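Local coordinates for protein DegQ (Legionella fallonii, PDB 3PV2) that probably degrades and chaperones misfolded proteins as a self-compartmentizing HtrA-family serine protease that assembles into large 12-meric particles, at residues I237-N240 with M241-D244; I306-N310 with D311-T315; T318-K321 with T322-L326. All coordinates share one frame; numbering follows the deposited sequence.

How the contacts relate
The three contacts follow one another along the chain in numerical order. Contact 1 lies in the trypsin-like protease part, where the last strand of the second barrel, 234-238, runs into helix 239-252. Contacts 2 and 3 belong to the first PDZ domain: contact 2 is the hairpin of strands 305-309 and 312-313, and contact 3 is the next element, helix 318-325. Their centres are about 10 Å apart, and Ile309 packs on Val320 and Thr323. Contact 1 is about 12 Å from contact 3 and 17 Å from contact 2, centre to centre. Asp244 of helix 239-252 touches Leu326, just past helix 318-325, so the protease part and first PDZ domain meet here within one chain.

Contact 1 (I237-N240 with M241-D244); sequences IPIN and MVKD
The junction where strand 234-238, the last in sequence of the second barrel of the trypsin-like fold, runs into helix 239-252 brings Ile237 and Pro238 against the first turn. Pro238 sits at the N-cap position. Its carbonyl accepts the first helical bond, Val242 N to Pro238 O at 3.1 Å. The next bond is shorter: Lys243 N lies 2.7 Å from Ile239 O. The turn then slackens, since Asp244 N to Asn240 O is a weak bond of 3.4 Å.

The apolar side faces the protein interior. Ile237 CG2 is anti to its own backbone nitrogen, which points this methyl at the helix. There it meets Val242 CG2 at 3.8 Å, the two side chains crossing at about a right angle. Ile239 CD1 reaches forward along the helix and rests 3.9 Å from Val242 CB. Leu127 of the first barrel touches both Ile237 and Val242, so this packing joins the two barrels.

The polar side is held by a loop. Asn240 ND2 bonds to Asp144 OD1, and Asn240 N bonds to Ser145 OG. This ties the helix start to the 144-145 region. Met241 runs extended as far as SD and bends at chi3 (107°). The bend carries its CE to Ile237 CG2, a tight carbon pair of 3.3 Å.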
loop_
_atom_site.group_PDB
_atom_site.type_symbol
_atom_site.label_atom_id
_atom_site.label_comp_id
_atom_site.label_asym_id
_atom_site.label_seq_id
_atom_site.Cartn_x
_atom_site.Cartn_y
_atom_site.Cartn_z
ATOM N N ILE B 237 2.485 11.514 45.502
ATOM C CA ILE B 237 3.509 12.461 45.909
ATOM C C ILE B 237 3.439 12.570 47.423
ATOM O O ILE B 237 2.372 12.827 47.955
ATOM C CB ILE B 237 3.262 13.829 45.279
ATOM C CG1 ILE B 237 3.204 13.665 43.744
ATOM C CG2 ILE B 237 4.371 14.851 45.696
ATOM C CD1 ILE B 237 2.291 14.700 43.082
ATOM N N PRO B 238 4.541 12.262 48.138
ATOM C CA PRO B 238 4.426 12.148 49.597
ATOM C C PRO B 238 4.068 13.463 50.277
ATOM O O PRO B 238 4.514 14.527 49.869
ATOM C CB PRO B 238 5.820 11.672 50.058
ATOM C CG PRO B 238 6.736 11.901 48.901
ATOM C CD PRO B 238 5.921 12.137 47.661
ATOM N N ILE B 239 3.234 13.374 51.288
ATOM C CA ILE B 239 2.584 14.536 51.797
ATOM C C ILE B 239 3.583 15.539 52.397
ATOM O O ILE B 239 3.352 16.745 52.339
ATOM C CB ILE B 239 1.539 14.158 52.849
ATOM C CG1 ILE B 239 0.656 15.341 53.202
ATOM C CG2 ILE B 239 2.223 13.676 54.075
ATOM C CD1 ILE B 239 -0.108 15.861 52.064
ATOM N N ASN B 240 4.683 15.047 52.969
ATOM C CA ASN B 240 5.626 15.960 53.643
ATOM C C ASN B 240 6.221 16.948 52.644
ATOM O O ASN B 240 6.314 18.135 52.906
ATOM C CB ASN B 240 6.732 15.182 54.330
ATOM C CG ASN B 240 6.296 14.547 55.612
ATOM O OD1 ASN B 240 5.122 14.580 56.015
ATOM N ND2 ASN B 240 7.261 13.978 56.292
ATOM N N MET B 241 6.587 16.450 51.478
ATOM C CA MET B 241 6.960 17.318 50.402
ATOM C C MET B 241 5.798 18.192 49.958
ATOM O O MET B 241 5.995 19.391 49.680
ATOM C CB MET B 241 7.404 16.501 49.235
ATOM C CG MET B 241 8.033 17.299 48.166
ATOM S SD MET B 241 8.442 16.186 46.814
ATOM C CE MET B 241 7.173 16.682 45.652
ATOM N N VAL B 242 4.599 17.616 49.889
ATOM C CA VAL B 242 3.434 18.409 49.518
ATOM C C VAL B 242 3.240 19.617 50.447
ATOM O O VAL B 242 3.080 20.704 49.960
ATOM C CB VAL B 242 2.141 17.579 49.447
ATOM C CG1 VAL B 242 0.943 18.488 49.220
ATOM C CG2 VAL B 242 2.285 16.563 48.346
ATOM N N LYS B 243 3.263 19.414 51.757
ATOM C CA LYS B 243 3.146 20.493 52.761
ATOM C C LYS B 243 4.106 21.663 52.493
ATOM O O LYS B 243 3.742 22.847 52.595
ATOM C CB LYS B 243 3.487 19.984 54.174
ATOM C CG LYS B 243 2.480 19.032 54.849
ATOM C CD LYS B 243 2.756 18.764 56.389
ATOM C CE LYS B 243 4.258 18.829 56.818
ATOM N NZ LYS B 243 4.499 18.476 58.271
ATOM N N ASP B 244 5.338 21.330 52.141
ATOM C CA ASP B 244 6.323 22.368 52.003
ATOM C C ASP B 244 6.224 23.073 50.641
ATOM O O ASP B 244 6.393 24.314 50.568
ATOM C CB ASP B 244 7.688 21.819 52.387
ATOM C CG ASP B 244 7.687 21.242 53.842
ATOM O OD1 ASP B 244 6.652 20.653 54.269
ATOM O OD2 ASP B 244 8.697 21.381 54.577
#

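Contact 2 (I306-N310 with D311-T315); sequences ITQIN and DTKIT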
loop_
_atom_site.group_PDB
_atom_site.type_symbol
_atom_site.label_atom_id
_atom_site.label_comp_id
_atom_site.label_asym_id
_atom_site.label_seq_id
_atom_site.Cartn_x
_atom_site.Cartn_y
_atom_site.Cartn_z
ATOM N N ILE B 306 26.222 13.568 54.819
ATOM C CA ILE B 306 25.357 14.551 55.382
ATOM C C ILE B 306 24.392 13.879 56.326
ATOM O O ILE B 306 23.702 12.944 55.932
ATOM C CB ILE B 306 24.548 15.300 54.297
ATOM C CG1 ILE B 306 25.456 16.204 53.475
ATOM C CG2 ILE B 306 23.424 16.082 54.980
ATOM C CD1 ILE B 306 24.860 16.587 52.067
ATOM N N THR B 307 24.390 14.265 57.583
ATOM C CA THR B 307 23.431 13.667 58.547
ATOM C C THR B 307 22.289 14.600 58.991
ATOM O O THR B 307 21.319 14.160 59.641
ATOM C CB THR B 307 24.151 13.143 59.764
ATOM O OG1 THR B 307 24.852 14.221 60.381
ATOM C CG2 THR B 307 25.141 12.095 59.356
ATOM N N GLN B 308 22.379 15.868 58.628
ATOM C CA GLN B 308 21.395 16.860 58.991
ATOM C C GLN B 308 21.505 18.114 58.146
ATOM O O GLN B 308 22.615 18.679 57.945
ATOM C CB GLN B 308 21.582 17.324 60.430
ATOM C CG GLN B 308 20.270 17.729 61.090
ATOM C CD GLN B 308 20.404 18.110 62.605
ATOM O OE1 GLN B 308 20.162 19.278 63.007
ATOM N NE2 GLN B 308 20.777 17.137 63.422
ATOM N N ILE B 309 20.342 18.574 57.719
ATOM C CA ILE B 309 20.197 19.861 57.023
ATOM C C ILE B 309 19.137 20.699 57.804
ATOM O O ILE B 309 17.975 20.264 57.949
ATOM C CB ILE B 309 19.737 19.626 55.596
ATOM C CG1 ILE B 309 20.861 18.943 54.801
ATOM C CG2 ILE B 309 19.323 20.958 54.914
ATOM C CD1 ILE B 309 20.497 18.639 53.416
ATOM N N ASN B 310 19.562 21.850 58.320
ATOM C CA ASN B 310 18.742 22.672 59.234
ATOM C C ASN B 310 18.228 21.829 60.390
ATOM O O ASN B 310 19.014 21.346 61.170
ATOM C CB ASN B 310 17.610 23.391 58.479
ATOM C CG ASN B 310 18.131 24.472 57.528
ATOM O OD1 ASN B 310 19.214 25.022 57.738
ATOM N ND2 ASN B 310 17.378 24.745 56.451
ATOM N N ASP B 311 16.928 21.619 60.492
ATOM C CA ASP B 311 16.390 20.769 61.563
ATOM C C ASP B 311 15.991 19.378 61.075
ATOM O O ASP B 311 15.407 18.605 61.834
ATOM C CB ASP B 311 15.160 21.427 62.246
ATOM C CG ASP B 311 15.491 22.755 62.924
ATOM O OD1 ASP B 311 16.536 22.861 63.595
ATOM O OD2 ASP B 311 14.694 23.698 62.776
ATOM N N THR B 312 16.290 19.046 59.823
ATOM C CA THR B 312 15.864 17.750 59.319
ATOM C C THR B 312 16.993 16.743 59.424
ATOM O O THR B 312 18.066 16.902 58.849
ATOM C CB THR B 312 15.401 17.835 57.879
ATOM O OG1 THR B 312 14.426 18.862 57.765
ATOM C CG2 THR B 312 14.791 16.559 57.428
ATOM N N LYS B 313 16.721 15.726 60.206
ATOM C CA LYS B 313 17.554 14.584 60.264
ATOM C C LYS B 313 17.623 13.899 58.868
ATOM O O LYS B 313 16.597 13.631 58.244
ATOM C CB LYS B 313 17.010 13.656 61.320
ATOM C CG LYS B 313 18.029 12.712 61.867
ATOM C CD LYS B 313 19.122 13.409 62.733
ATOM C CE LYS B 313 20.359 12.431 62.876
ATOM N NZ LYS B 313 21.705 13.108 62.778
ATOM N N ILE B 314 18.831 13.660 58.356
ATOM C CA ILE B 314 18.933 13.036 57.034
ATOM C C ILE B 314 19.400 11.588 57.116
ATOM O O ILE B 314 20.489 11.293 57.575
ATOM C CB ILE B 314 19.726 13.904 55.982
ATOM C CG1 ILE B 314 18.740 14.859 55.256
ATOM C CG2 ILE B 314 20.245 12.999 54.893
ATOM C CD1 ILE B 314 18.785 16.115 55.621
ATOM N N THR B 315 18.521 10.687 56.691
ATOM C CA THR B 315 18.783 9.272 56.690
ATOM C C THR B 315 18.807 8.693 55.279
ATOM O O THR B 315 19.160 7.546 55.105
ATOM C CB THR B 315 17.702 8.489 57.526
ATOM O OG1 THR B 315 16.402 8.653 56.941
ATOM C CG2 THR B 315 17.685 8.940 58.987
#
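Ile309 CG1 stands anti to the carbonyl carbon (chi1 -68°), and Ile314 turns at chi2 (105°) so that its CD1 swings back to meet it. The two side chains close the inner side of a beta hairpin in the first PDZ domain, formed by strands 305-309 and 312-313. CD1 of Ile314 reaches CG1 of Ile309 at 3.6 Å. Helix 318-325 lies against the same side, with Val320, Thr323 and Ile324 all touching Ile309.

A type II' turn from Ile309 to Thr312 reverses the chain. Ile309 and Thr312 form an antiparallel hydrogen-bonded pair. Thr312 N gives to Ile309 O at 2.8 Å. Ile309 N gives to Thr312 O at 3.0 Å. Gln308 and Lys313 are the adjoining non-hydrogen-bonded pair. The Gln308 CA also makes a CA-H...O contact with Thr312 O at 3.3 Å. At the turn, Asn310 OD1 accepts from Lys334 N, which links the corner to strand 332-339.

Thr307 and Gln308 both face Ile336 across the sheet and form a classic beta bulge. The bulge lies where the hairpin makes its last backbone bond. Ile314 N is 2.8 Å from Thr307 O and the bond is nearly straight (171°), although the donor stands well above the carbonyl plane. Thr307 OG1 bonds weakly to Ile336 O. Lys313 belongs to the exposed side. Its chain bends at chi2 and chi4 and lies alongside Thr307, pointing the same way. The bends bring the ammonium to the carbonyl already taken by Ile314: Lys313 NZ makes a weak hydrogen bond of 3.3 Å to Thr307 O.

Contact 3 (T318-K321 with T322-L326); sequences TQVK and TTISL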
loop_
_atom_site.group_PDB
_atom_site.type_symbol
_atom_site.label_atom_id
_atom_site.label_comp_id
_atom_site.label_asym_id
_atom_site.label_seq_id
_atom_site.Cartn_x
_atom_site.Cartn_y
_atom_site.Cartn_z
ATOM N N THR B 318 17.710 10.896 49.032
ATOM C CA THR B 318 16.567 11.609 48.433
ATOM C C THR B 318 16.107 12.822 49.256
ATOM O O THR B 318 15.745 13.841 48.698
ATOM C CB THR B 318 15.382 10.679 48.227
ATOM O OG1 THR B 318 15.245 9.830 49.379
ATOM C CG2 THR B 318 15.611 9.838 46.973
ATOM N N GLN B 319 16.236 12.753 50.553
ATOM C CA GLN B 319 15.819 13.871 51.407
ATOM C C GLN B 319 16.654 15.133 51.227
ATOM O O GLN B 319 16.177 16.203 51.542
ATOM C CB GLN B 319 15.815 13.509 52.904
ATOM C CG GLN B 319 15.105 12.307 53.242
ATOM C CD GLN B 319 15.377 11.878 54.681
ATOM O OE1 GLN B 319 16.513 11.637 55.076
ATOM N NE2 GLN B 319 14.322 11.800 55.477
ATOM N N VAL B 320 17.867 15.039 50.693
ATOM C CA VAL B 320 18.701 16.206 50.619
ATOM C C VAL B 320 18.141 17.119 49.556
ATOM O O VAL B 320 17.996 18.338 49.744
ATOM C CB VAL B 320 20.124 15.819 50.302
ATOM C CG1 VAL B 320 20.958 17.037 49.841
ATOM C CG2 VAL B 320 20.735 15.107 51.485
ATOM N N LYS B 321 17.733 16.496 48.469
ATOM C CA LYS B 321 17.331 17.194 47.234
ATOM C C LYS B 321 16.022 17.897 47.538
ATOM O O LYS B 321 15.867 19.133 47.398
ATOM C CB LYS B 321 17.192 16.148 46.136
ATOM C CG LYS B 321 18.105 14.852 46.447
ATOM C CD LYS B 321 18.286 13.838 45.263
ATOM C CE LYS B 321 19.363 14.274 44.236
ATOM N NZ LYS B 321 19.949 13.109 43.431
ATOM N N THR B 322 15.117 17.097 48.070
ATOM C CA THR B 322 13.947 17.574 48.720
ATOM C C THR B 322 14.188 18.718 49.712
ATOM O O THR B 322 13.710 19.825 49.474
ATOM C CB THR B 322 13.244 16.363 49.363
ATOM O OG1 THR B 322 12.761 15.511 48.296
ATOM C CG2 THR B 322 12.115 16.783 50.319
ATOM N N THR B 323 14.886 18.488 50.817
ATOM C CA THR B 323 15.006 19.528 51.843
ATOM C C THR B 323 15.638 20.823 51.301
ATOM O O THR B 323 15.284 21.913 51.747
ATOM C CB THR B 323 15.862 19.087 53.025
ATOM O OG1 THR B 323 15.354 17.866 53.568
ATOM C CG2 THR B 323 15.901 20.166 54.104
ATOM N N ILE B 324 16.539 20.720 50.335
ATOM C CA ILE B 324 17.287 21.902 49.874
ATOM C C ILE B 324 16.605 22.633 48.714
ATOM O O ILE B 324 16.543 23.862 48.686
ATOM C CB ILE B 324 18.700 21.533 49.390
ATOM C CG1 ILE B 324 19.651 21.324 50.566
ATOM C CG2 ILE B 324 19.286 22.632 48.536
ATOM C CD1 ILE B 324 21.007 20.774 50.117
ATOM N N SER B 325 16.105 21.835 47.777
ATOM C CA SER B 325 15.427 22.310 46.587
ATOM C C SER B 325 14.464 23.422 46.849
ATOM O O SER B 325 14.286 24.277 45.999
ATOM C CB SER B 325 14.622 21.194 45.921
ATOM O OG SER B 325 13.373 21.080 46.580
ATOM N N LEU B 326 13.833 23.430 48.007
ATOM C CA LEU B 326 12.776 24.386 48.252
ATOM C C LEU B 326 13.176 25.455 49.259
ATOM O O LEU B 326 12.318 26.237 49.730
ATOM C CB LEU B 326 11.520 23.661 48.765
ATOM C CG LEU B 326 11.054 22.336 48.136
ATOM C CD1 LEU B 326 9.956 21.811 49.001
ATOM C CD2 LEU B 326 10.595 22.436 46.674
#
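Val320 and Ile324 form the tightly packed side of helix 318-325 in the first PDZ domain, while Lys321 and Thr322 lie on its looser side. Val320 CG1 is anti to its backbone nitrogen (chi1 165°), and this places the methyl beside the next turn. It meets Ile324 CD1 at 3.7 Å. The two side chains lie side by side and point the same way, towards strand 305-309. Beneath them Ile324 N gives to Val320 O at 2.9 Å.

The bonding around Gln319 is also close. Its carbonyl oxygen takes two short bonds from Thr323. Thr323 N lies 2.7 Å from Gln319 O, and Thr323 OG1 lies 2.7 Å from Gln319 O as well. The two donors come from opposite faces of the carbonyl plane, each tilted about 30° from it. The hydroxyl can fold back in this way because OG1 stands beside its own backbone nitrogen (chi1 -55°). At the other end of Gln319, OE1 accepts from the backbone nitrogens of Thr315 and Gln316, so the side chain ties the helix to the segment leading into it.

The Thr318 carbonyl is gripped less firmly. Thr322 N and Thr322 OG1 both point to Thr318 O, each at 3.4 Å, and both bonds are weak. Lys321 is exposed. Near the helix end, Ser325 OG gives to Thr322 O at 3.2 Å, though the serine is crowded in the model and its position is less sure. The Thr323 hydroxyl, and more weakly that of Thr322, bond back to carbonyls one turn earlier. The short bond to Gln319 O implies that the Thr323 hydroxyl is held in one rotation along the helix, while the apolar Val320 and Ile324 pack towards the sheet.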